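Long-range contact in protein angel homolog 2 (Homo sapiens, PDB 6RW0), which acts as a 2',3'-cyclic phosphatase of the CCR4 deadenylase family and probably binds the 3' untranslated regions of mRNA: residues A[100-105]-A[139-144]. Sequence-based numbering, arbitrary orientation.
Sequences VLCLQE and CAICFK. With MG (magnesium ion), chain B.
An antiparallel strand pair in the core leads into the magnesium site: Leu-101 and Leu-103 pair with Cys-142 and Ala-140, and the chain runs on from Leu-103 and Gln-104 to the metal ligand Glu-105. Each hydrogen-bonded pair closes a ring of two bonds, from Leu-101 N to Cys-142 O (2.8 Å) with its return from Cys-142 N, and from Leu-103 N to Ala-140 O (2.9 Å) with its return from Ala-140 N. In the intervening non-hydrogen-bonded pair, Cys-102 SG lies 4.1 Å from Ile-141 CG1, on the face that packs against strands 171-179 and 189-195. Val-100 shares that face; with CG1 anti to the backbone N (chi1 178°), this methyl comes 3.7 Å from Cys-142 O. On the other face Cys-142 CB is 4.1 Å from both CB and CD1 of Leu-101, and Tyr-124 of the next strand covers this pair. The arrangement belongs to one of the two sheets of the DNase I-like endonuclease/exonuclease/phosphatase fold, strand 100-107 lying between strands 49-58 and 137-144. Gln-104 turns its amide to Asn-193 of the facing sheet, which also donates to Leu-103 O, so the two sheets are joined by hydrogen bonds just before the chain reaches the metal ligand. The chain then turns a corner and Glu-105 reaches out to bind magnesium through OE2 at 2.3 Å, the remaining five ligands being waters. Its other oxygen, OE1, accepts a hydrogen bond from one of those waters (2.8 Å), while Asn-58 and Ser-61 hold the carboxylate from the protein side.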
ATOM      1  N   VAL A 100      -1.753  -7.813 -11.899  1.00 16.60           N
ATOM      2  CA  VAL A 100      -2.146  -6.515 -11.363  1.00 15.35           C
ATOM      3  C   VAL A 100      -0.916  -5.907 -10.714  1.00 15.23           C
ATOM      4  O   VAL A 100      -0.217  -6.594  -9.956  1.00 16.56           O
ATOM      5  CB  VAL A 100      -3.262  -6.649 -10.309  1.00 16.60           C
ATOM      6  CG1 VAL A 100      -3.633  -5.286  -9.733  1.00 17.67           C
ATOM      7  CG2 VAL A 100      -4.493  -7.309 -10.894  1.00 18.45           C
ATOM      8  N   LEU A 101      -0.652  -4.631 -11.007  1.00 15.08           N
ATOM      9  CA  LEU A 101       0.424  -3.885 -10.374  1.00 15.98           C
ATOM     10  C   LEU A 101      -0.158  -2.728  -9.582  1.00 14.44           C
ATOM     11  O   LEU A 101      -0.946  -1.934 -10.111  1.00 17.51           O
ATOM     12  CB  LEU A 101       1.388  -3.269 -11.384  1.00 18.19           C
ATOM     13  CG  LEU A 101       1.912  -4.187 -12.464  1.00 18.40           C
ATOM     14  CD1 LEU A 101       2.732  -3.311 -13.421  1.00 19.90           C
ATOM     15  CD2 LEU A 101       2.721  -5.313 -11.900  1.00 20.88           C
ATOM     16  N   CYS A 102       0.231  -2.629  -8.322  1.00 15.12           N
ATOM     17  CA  CYS A 102      -0.110  -1.503  -7.464  1.00 14.95           C
ATOM     18  C   CYS A 102       1.212  -0.834  -7.138  1.00 14.20           C
ATOM     19  O   CYS A 102       2.009  -1.380  -6.369  1.00 16.01           O
ATOM     20  CB  CYS A 102      -0.817  -1.967  -6.201  1.00 16.88           C
ATOM     21  SG  CYS A 102      -2.535  -2.456  -6.563  1.00 18.92           S
ATOM     22  N   LEU A 103       1.457   0.323  -7.741  1.00 13.43           N
ATOM     23  CA  LEU A 103       2.724   1.018  -7.593  1.00 13.53           C
ATOM     24  C   LEU A 103       2.539   2.289  -6.782  1.00 14.66           C
ATOM     25  O   LEU A 103       1.511   2.966  -6.875  1.00 14.79           O
ATOM     26  CB  LEU A 103       3.306   1.358  -8.969  1.00 15.27           C
ATOM     27  CG  LEU A 103       3.426   0.201  -9.975  1.00 15.32           C
ATOM     28  CD1 LEU A 103       3.935   0.697 -11.319  1.00 18.83           C
ATOM     29  CD2 LEU A 103       4.322  -0.889  -9.416  1.00 16.62           C
ATOM     30  N   GLN A 104       3.554   2.616  -5.988  1.00 14.04           N
ATOM     31  CA  GLN A 104       3.617   3.882  -5.282  1.00 12.94           C
ATOM     32  C   GLN A 104       4.897   4.620  -5.657  1.00 12.54           C
ATOM     33  O   GLN A 104       5.852   4.032  -6.165  1.00 14.08           O
ATOM     34  CB  GLN A 104       3.509   3.695  -3.757  1.00 14.98           C
ATOM     35  CG  GLN A 104       2.340   2.791  -3.315  1.00 14.51           C
ATOM     36  CD  GLN A 104       2.688   1.323  -3.345  1.00 13.50           C
ATOM     37  OE1 GLN A 104       3.829   0.932  -3.085  1.00 15.23           O
ATOM     38  NE2 GLN A 104       1.711   0.495  -3.670  1.00 14.96           N
ATOM     39  N   GLU A 105       4.896   5.927  -5.380  1.00 13.63           N
ATOM     40  CA  GLU A 105       6.010   6.824  -5.706  1.00 14.16           C
ATOM     41  C   GLU A 105       6.304   6.843  -7.203  1.00 14.11           C
ATOM     42  O   GLU A 105       7.458   6.904  -7.633  1.00 15.45           O
ATOM     43  CB  GLU A 105       7.246   6.557  -4.853  1.00 15.23           C
ATOM     44  CG  GLU A 105       6.973   6.947  -3.422  1.00 15.74           C
ATOM     45  CD  GLU A 105       8.209   7.199  -2.599  1.00 19.37           C
ATOM     46  OE1 GLU A 105       9.258   7.611  -3.161  1.00 18.21           O
ATOM     47  OE2 GLU A 105       8.120   6.990  -1.367  1.00 20.79           O
ATOM     48  N   CYS A 139       0.157   7.249  -7.014  1.00 13.29           N
ATOM     49  CA  CYS A 139      -0.144   5.830  -7.073  1.00 15.01           C
ATOM     50  C   CYS A 139      -0.619   5.450  -8.468  1.00 14.32           C
ATOM     51  O   CYS A 139      -1.339   6.208  -9.134  1.00 16.39           O
ATOM     52  CB  CYS A 139      -1.284   5.476  -6.118  1.00 16.94           C
ATOM     53  SG  CYS A 139      -0.913   5.604  -4.385  1.00 21.81           S
ATOM     54  N   ALA A 140      -0.271   4.247  -8.890  1.00 14.20           N
ATOM     55  CA  ALA A 140      -0.804   3.695 -10.124  1.00 13.50           C
ATOM     56  C   ALA A 140      -1.355   2.306  -9.847  1.00 13.54           C
ATOM     57  O   ALA A 140      -0.807   1.566  -9.027  1.00 15.75           O
ATOM     58  CB  ALA A 140       0.246   3.635 -11.235  1.00 15.77           C
ATOM     59  N   ILE A 141      -2.457   1.969 -10.506  1.00 14.31           N
ATOM     60  CA  ILE A 141      -2.938   0.593 -10.568  1.00 13.57           C
ATOM     61  C   ILE A 141      -2.987   0.204 -12.034  1.00 14.59           C
ATOM     62  O   ILE A 141      -3.615   0.894 -12.844  1.00 15.07           O
ATOM     63  CB  ILE A 141      -4.310   0.394  -9.901  1.00 14.89           C
ATOM     64  CG1 ILE A 141      -4.269   0.750  -8.421  1.00 15.12           C
ATOM     65  CG2 ILE A 141      -4.739  -1.072 -10.045  1.00 15.01           C
ATOM     66  CD1 ILE A 141      -5.648   0.761  -7.729  1.00 14.97           C
ATOM     67  N   CYS A 142      -2.318  -0.890 -12.371  1.00 13.61           N
ATOM     68  CA  CYS A 142      -2.205  -1.366 -13.737  1.00 14.75           C
ATOM     69  C   CYS A 142      -2.657  -2.816 -13.762  1.00 15.45           C
ATOM     70  O   CYS A 142      -2.484  -3.547 -12.786  1.00 17.94           O
ATOM     71  CB  CYS A 142      -0.751  -1.279 -14.204  1.00 16.75           C
ATOM     72  SG  CYS A 142       0.073   0.304 -13.840  1.00 19.22           S
ATOM     73  N   PHE A 143      -3.249  -3.256 -14.852  1.00 14.94           N
ATOM     74  CA  PHE A 143      -3.739  -4.649 -14.918  1.00 15.20           C
ATOM     75  C   PHE A 143      -3.627  -5.155 -16.356  1.00 17.52           C
ATOM     76  O   PHE A 143      -3.680  -4.373 -17.258  1.00 16.16           O
ATOM     77  CB  PHE A 143      -5.166  -4.732 -14.374  1.00 15.97           C
ATOM     78  CG  PHE A 143      -6.153  -3.975 -15.209  1.00 16.98           C
ATOM     79  CD1 PHE A 143      -6.515  -2.684 -14.900  1.00 16.44           C
ATOM     80  CD2 PHE A 143      -6.648  -4.549 -16.355  1.00 18.53           C
ATOM     81  CE1 PHE A 143      -7.404  -2.007 -15.706  1.00 19.16           C
ATOM     82  CE2 PHE A 143      -7.532  -3.871 -17.158  1.00 19.05           C
ATOM     83  CZ  PHE A 143      -7.910  -2.610 -16.823  1.00 18.50           C
ATOM     84  N   LYS A 144      -3.385  -6.445 -16.515  1.00 16.31           N
ATOM     85  CA  LYS A 144      -3.257  -7.022 -17.869  1.00 16.50           C
ATOM     86  C   LYS A 144      -4.627  -6.934 -18.529  1.00 18.21           C
ATOM     87  O   LYS A 144      -5.553  -7.460 -17.975  1.00 18.06           O
ATOM     88  CB  LYS A 144      -2.787  -8.474 -17.782  1.00 17.21           C
ATOM     89  CG  LYS A 144      -1.344  -8.637 -17.348  1.00 19.07           C
ATOM     90  CD  LYS A 144      -0.366  -8.023 -18.294  1.00 18.40           C
ATOM     91  CE  LYS A 144       1.041  -8.543 -18.106  1.00 21.13           C
ATOM     92  NZ  LYS A 144       1.139  -9.954 -18.523  1.00 24.29           N
TER
HETATM   93 MG    MG B 601       9.823   6.724   0.135  0.66 23.44          MG
HETATM   94  O   HOH W   1      10.630   8.474  -0.920  1.00 26.54           O
HETATM   95  O   HOH W   2      11.738   6.237   1.258  1.00 38.06           O
HETATM   96  O   HOH W   3       9.510   8.207   2.197  0.94 51.73           O
HETATM   97  O   HOH W   4      10.380   5.065  -1.517  1.00 19.60           O
HETATM   98  O   HOH W   5       9.287   5.184   1.703  0.94 45.58           O